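PDB 5BP9: putative methyltransferase protein from Bacteroides fragilis, which probably acts as an S-adenosylmethionine-dependent methyltransferase, and binds the product S-adenosyl-L-homocysteine in this crystal. Local coordinates for residues S71-D76 against Y206-E211; E137-K140 against D146-Q149. All blocks are in the same frame, centred on the assembly; numbering follows the deposited sequence. Where two conformers were deposited one is given.

Contact 1: S71-D76 against Y206-E211; sequences SQFDED and YLFEDE
Ser70 OG accepts the backbone N-H of Gln72 and, weakly, that of Phe73, the residue that meets Leu207 and Phe208 across this contact. Residues 71-75 lie in the loop of a beta hairpin, strands 66-69 and 76-78, in the antiparallel sheet, and Asp76 opens its second strand. The 206-211 segment follows strand 195-202 of the mixed Rossmann-type sheet, and Tyr206 and Leu207 belong to a 3-10 segment. In this apolar surface contact the Phe73 ring meets the loop that links the mixed sheet to the antiparallel one. With chi1 at -62°, Phe73 CG stands anti to its carbonyl carbon, and the ring reaches across to the other loop. Leu207 brings one methyl, CD1, which lies 3.9 Å from Phe73 CZ and touches CE1 as well. The Phe208 side chain crosses that of Phe73 at about a right angle, and their ring planes are inclined by about 60°. Both phenylalanines also touch Ile227 of strand 226-233, which ties the contact to the antiparallel sheet. A bound tetraethylene glycol lies about 4 Å from the Phe73 side chain. The two rings meet by their far carbons, Phe73 CZ and Phe208 CZ, 4.2 Å apart.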
# COMPACT_ATOMS: atom_id res chain seq x y z
N SER A 71 -17.68 -6.61 2.99
CA SER A 71 -18.53 -7.68 3.53
C SER A 71 -18.48 -7.75 5.07
O SER A 71 -19.39 -8.31 5.68
CB SER A 71 -18.18 -9.04 2.93
OG SER A 71 -17.00 -9.55 3.48
N GLN A 72 -17.44 -7.16 5.69
CA GLN A 72 -17.18 -7.24 7.14
C GLN A 72 -17.57 -5.96 7.91
O GLN A 72 -17.83 -6.02 9.11
CB GLN A 72 -15.70 -7.51 7.41
CG GLN A 72 -15.17 -8.86 6.91
CD GLN A 72 -14.61 -8.83 5.47
OE1 GLN A 72 -14.32 -7.77 4.89
NE2 GLN A 72 -14.44 -10.00 4.91
N PHE A 73 -17.57 -4.82 7.23
CA PHE A 73 -17.75 -3.51 7.87
C PHE A 73 -18.86 -2.71 7.18
O PHE A 73 -19.13 -2.93 6.00
CB PHE A 73 -16.43 -2.73 7.80
CG PHE A 73 -15.31 -3.39 8.53
CD1 PHE A 73 -15.33 -3.48 9.92
CD2 PHE A 73 -14.25 -3.97 7.84
CE1 PHE A 73 -14.29 -4.11 10.61
CE2 PHE A 73 -13.21 -4.60 8.52
CZ PHE A 73 -13.24 -4.68 9.91
N ASP A 74 -19.49 -1.80 7.92
CA ASP A 74 -20.54 -0.94 7.36
C ASP A 74 -19.91 0.06 6.40
O ASP A 74 -18.70 0.34 6.48
CB ASP A 74 -21.29 -0.16 8.43
CG ASP A 74 -21.95 -1.04 9.44
OD1 ASP A 74 -22.40 -2.15 9.07
OD2 ASP A 74 -22.01 -0.62 10.61
N GLU A 75 -20.75 0.65 5.54
CA GLU A 75 -20.30 1.62 4.55
C GLU A 75 -19.60 2.81 5.24
O GLU A 75 -20.06 3.29 6.29
CB GLU A 75 -21.48 2.10 3.70
CG GLU A 75 -21.11 3.09 2.60
CD GLU A 75 -22.29 3.52 1.76
OE1 GLU A 75 -23.39 2.96 1.92
OE2 GLU A 75 -22.12 4.44 0.93
N ASP A 76 -18.51 3.27 4.64
CA ASP A 76 -17.75 4.41 5.15
C ASP A 76 -17.26 5.24 3.97
O ASP A 76 -17.62 4.97 2.83
CB ASP A 76 -16.56 3.93 5.99
CG ASP A 76 -16.20 4.91 7.13
OD1 ASP A 76 -16.45 6.15 7.00
OD2 ASP A 76 -15.67 4.45 8.14
N TYR A 206 -8.85 -6.62 17.80
CA TYR A 206 -9.78 -5.89 18.68
C TYR A 206 -11.18 -5.69 18.06
O TYR A 206 -12.19 -5.60 18.80
CB TYR A 206 -9.15 -4.55 19.12
CG TYR A 206 -9.14 -3.47 18.04
CD1 TYR A 206 -8.16 -3.43 17.06
CD2 TYR A 206 -10.14 -2.50 18.00
CE1 TYR A 206 -8.16 -2.45 16.07
CE2 TYR A 206 -10.15 -1.52 17.01
CZ TYR A 206 -9.16 -1.50 16.06
OH TYR A 206 -9.18 -0.52 15.09
N LEU A 207 -11.26 -5.59 16.73
CA LEU A 207 -12.54 -5.43 16.02
C LEU A 207 -13.41 -6.69 15.99
O LEU A 207 -14.63 -6.61 15.84
CB LEU A 207 -12.30 -4.96 14.58
CG LEU A 207 -11.67 -3.56 14.45
CD1 LEU A 207 -11.35 -3.32 13.00
CD2 LEU A 207 -12.59 -2.46 14.99
N PHE A 208 -12.78 -7.85 16.15
CA PHE A 208 -13.43 -9.13 16.05
C PHE A 208 -13.74 -9.79 17.38
O PHE A 208 -14.11 -10.96 17.42
CB PHE A 208 -12.59 -10.04 15.15
CG PHE A 208 -12.59 -9.57 13.73
CD1 PHE A 208 -13.65 -9.88 12.90
CD2 PHE A 208 -11.59 -8.76 13.26
CE1 PHE A 208 -13.68 -9.42 11.60
CE2 PHE A 208 -11.60 -8.29 11.96
CZ PHE A 208 -12.64 -8.62 11.13
N GLU A 209 -13.58 -9.03 18.46
CA GLU A 209 -13.85 -9.54 19.80
C GLU A 209 -15.17 -9.02 20.35
O GLU A 209 -15.61 -7.92 20.00
CB GLU A 209 -12.73 -9.15 20.75
CG GLU A 209 -11.40 -9.82 20.45
CD GLU A 209 -10.27 -9.35 21.34
OE1 GLU A 209 -10.44 -8.39 22.11
OE2 GLU A 209 -9.17 -9.95 21.26
N ASP A 210 -15.78 -9.81 21.23
CA ASP A 210 -16.97 -9.37 21.96
C ASP A 210 -16.55 -8.49 23.17
O ASP A 210 -15.36 -8.19 23.33
CB ASP A 210 -17.87 -10.57 22.32
CG ASP A 210 -17.34 -11.42 23.46
OD1 ASP A 210 -16.35 -11.04 24.15
OD2 ASP A 210 -17.95 -12.50 23.69
N GLU A 211 -17.51 -8.06 23.99
CA GLU A 211 -17.21 -7.15 25.12
C GLU A 211 -16.21 -7.71 26.08
O GLU A 211 -15.49 -6.94 26.75
CB GLU A 211 -18.47 -6.84 25.94
CG GLU A 211 -19.38 -5.79 25.38
CD GLU A 211 -20.60 -5.58 26.27
OE1 GLU A 211 -21.46 -4.76 25.89
OE2 GLU A 211 -20.70 -6.22 27.35

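Contact 2: E137-K140 against D146-Q149; sequences EVMK and DARQ
Met139 and Ala147 form the tight side of this contact, where helix 133-142 lies against strand 147-149. Both residues are buried. Their CB atoms point into the interface and sit 3.8 Å apart. The small side chain of Ala147 is consistent with the close approach here; the nearest CA atoms, those of Lys140 and Ala147, are 6.3 Å apart. Met139, present as selenomethionine, then bends near its selenium (chi3 -94°). Its side chain also packs on Ala110, Ala128, Asp130 and Val144.

The other side is more open and polar. Lys140 is exposed; its CG passes 4.2 Å from Ala147 CB, and its end carries the polar contact. The chain runs extended as far as CE and turns at the last torsion, chi4 -63°. This turn brings NZ to Ala147 O, at 2.8 Å. The donor lies nearly in line with the carbonyl bond, with a C=O...N angle of 162°. A water accepts from Lys140 NZ at 3.2 Å and from Ala147 N at 2.9 Å. Lysine and water thus serve both backbone polar groups of Ala147. The flanking residues Asp146 and Arg148 pair instead with strand 125-130. Strand 147-149 is an outermost strand of the mixed sheet, and in the bonds described Ala147 N and O meet the water and the lysine rather than a strand. Strand 125-130, helix 133-142 and strand 147-149 make a beta-alpha-beta crossover, the unit repeated in the Rossmann-like fold of class I methyltransferases.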
# COMPACT_ATOMS: atom_id res chain seq x y z
N GLU A 137 -1.89 9.20 -13.91
CA GLU A 137 -2.07 10.49 -14.60
C GLU A 137 -1.76 11.64 -13.68
O GLU A 137 -0.97 12.51 -14.01
CB GLU A 137 -3.53 10.66 -15.09
CG GLU A 137 -4.00 12.10 -15.40
CD GLU A 137 -5.42 12.17 -15.93
OE1 GLU A 137 -6.18 13.04 -15.43
OE2 GLU A 137 -5.76 11.35 -16.82
N VAL A 138 -2.41 11.64 -12.53
CA VAL A 138 -2.24 12.69 -11.55
C VAL A 138 -0.81 12.79 -11.05
O VAL A 138 -0.27 13.90 -10.98
CB VAL A 138 -3.25 12.56 -10.39
CG1 VAL A 138 -2.92 13.47 -9.19
CG2 VAL A 138 -4.65 12.85 -10.93
N MSE A 139 -0.20 11.66 -10.71
CA MSE A 139 1.19 11.66 -10.31
C MSE A 139 2.06 12.36 -11.33
O MSE A 139 2.92 13.17 -10.96
CB MSE A 139 1.76 10.25 -10.07
CG MSE A 139 1.17 9.69 -8.79
SE MSE A 139 2.21 8.15 -8.18
CE MSE A 139 1.08 6.83 -9.06
N LYS A 140 1.87 12.04 -12.61
CA LYS A 140 2.71 12.65 -13.64
C LYS A 140 2.53 14.15 -13.70
O LYS A 140 3.50 14.94 -13.74
CB LYS A 140 2.44 12.00 -15.00
CG LYS A 140 2.89 10.56 -15.11
CD LYS A 140 2.56 9.97 -16.45
CE LYS A 140 3.05 8.55 -16.66
NZ LYS A 140 4.53 8.41 -16.62
N ASP A 146 9.12 9.54 -12.15
CA ASP A 146 9.02 8.17 -12.65
C ASP A 146 7.80 7.49 -12.02
O ASP A 146 7.94 6.75 -11.07
CB ASP A 146 10.30 7.37 -12.36
CG ASP A 146 10.27 5.95 -12.96
OD1 ASP A 146 9.53 5.73 -13.94
OD2 ASP A 146 10.97 5.05 -12.49
N ALA A 147 6.62 7.78 -12.56
CA ALA A 147 5.35 7.14 -12.20
C ALA A 147 4.91 6.22 -13.33
O ALA A 147 4.81 6.67 -14.48
CB ALA A 147 4.27 8.17 -11.94
N ARG A 148 4.61 4.96 -13.00
CA ARG A 148 4.25 3.92 -13.96
C ARG A 148 3.00 3.19 -13.54
O ARG A 148 2.77 2.95 -12.34
CB ARG A 148 5.37 2.89 -14.08
CG ARG A 148 6.72 3.45 -14.47
CD ARG A 148 7.79 2.38 -14.24
NE ARG A 148 7.57 1.25 -15.11
CZ ARG A 148 8.41 0.23 -15.24
NH1 ARG A 148 9.53 0.18 -14.50
NH2 ARG A 148 8.11 -0.75 -16.08
N GLN A 149 2.18 2.84 -14.53
CA GLN A 149 1.00 2.01 -14.32
C GLN A 149 1.41 0.55 -14.52
O GLN A 149 1.50 0.05 -15.64
CB GLN A 149 -0.17 2.38 -15.24
CG GLN A 149 -1.46 1.71 -14.81
CD GLN A 149 -2.54 1.75 -15.84
OE1 GLN A 149 -2.32 2.12 -17.00
NE2 GLN A 149 -3.72 1.32 -15.45
O HOH W 1 6.38 9.94 -14.45

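How the contacts relate
Contacts 1 and 2 lie on opposite sides of the chain's centre. Their centres are 35 Å apart and their nearest atoms about 20 Å apart, so they do not touch. Along the chain, 137-149 is nested inside the loop closed by 71-76 and 206-211. Contact 2 is the one near the cofactor site. Its Met139 side chain is about 7 Å from S-adenosyl-L-homocysteine and about 4 Å from the side chain of Asp130, which binds that ligand. Contact 1 is away from the annotated sites, though the Phe73 side chain is about 7 Å from the bound tetraethylene glycol monomethyl ether. The Met139 side chain is about 12 Å from the bound tetraethylene glycol monomethyl ether (ETE).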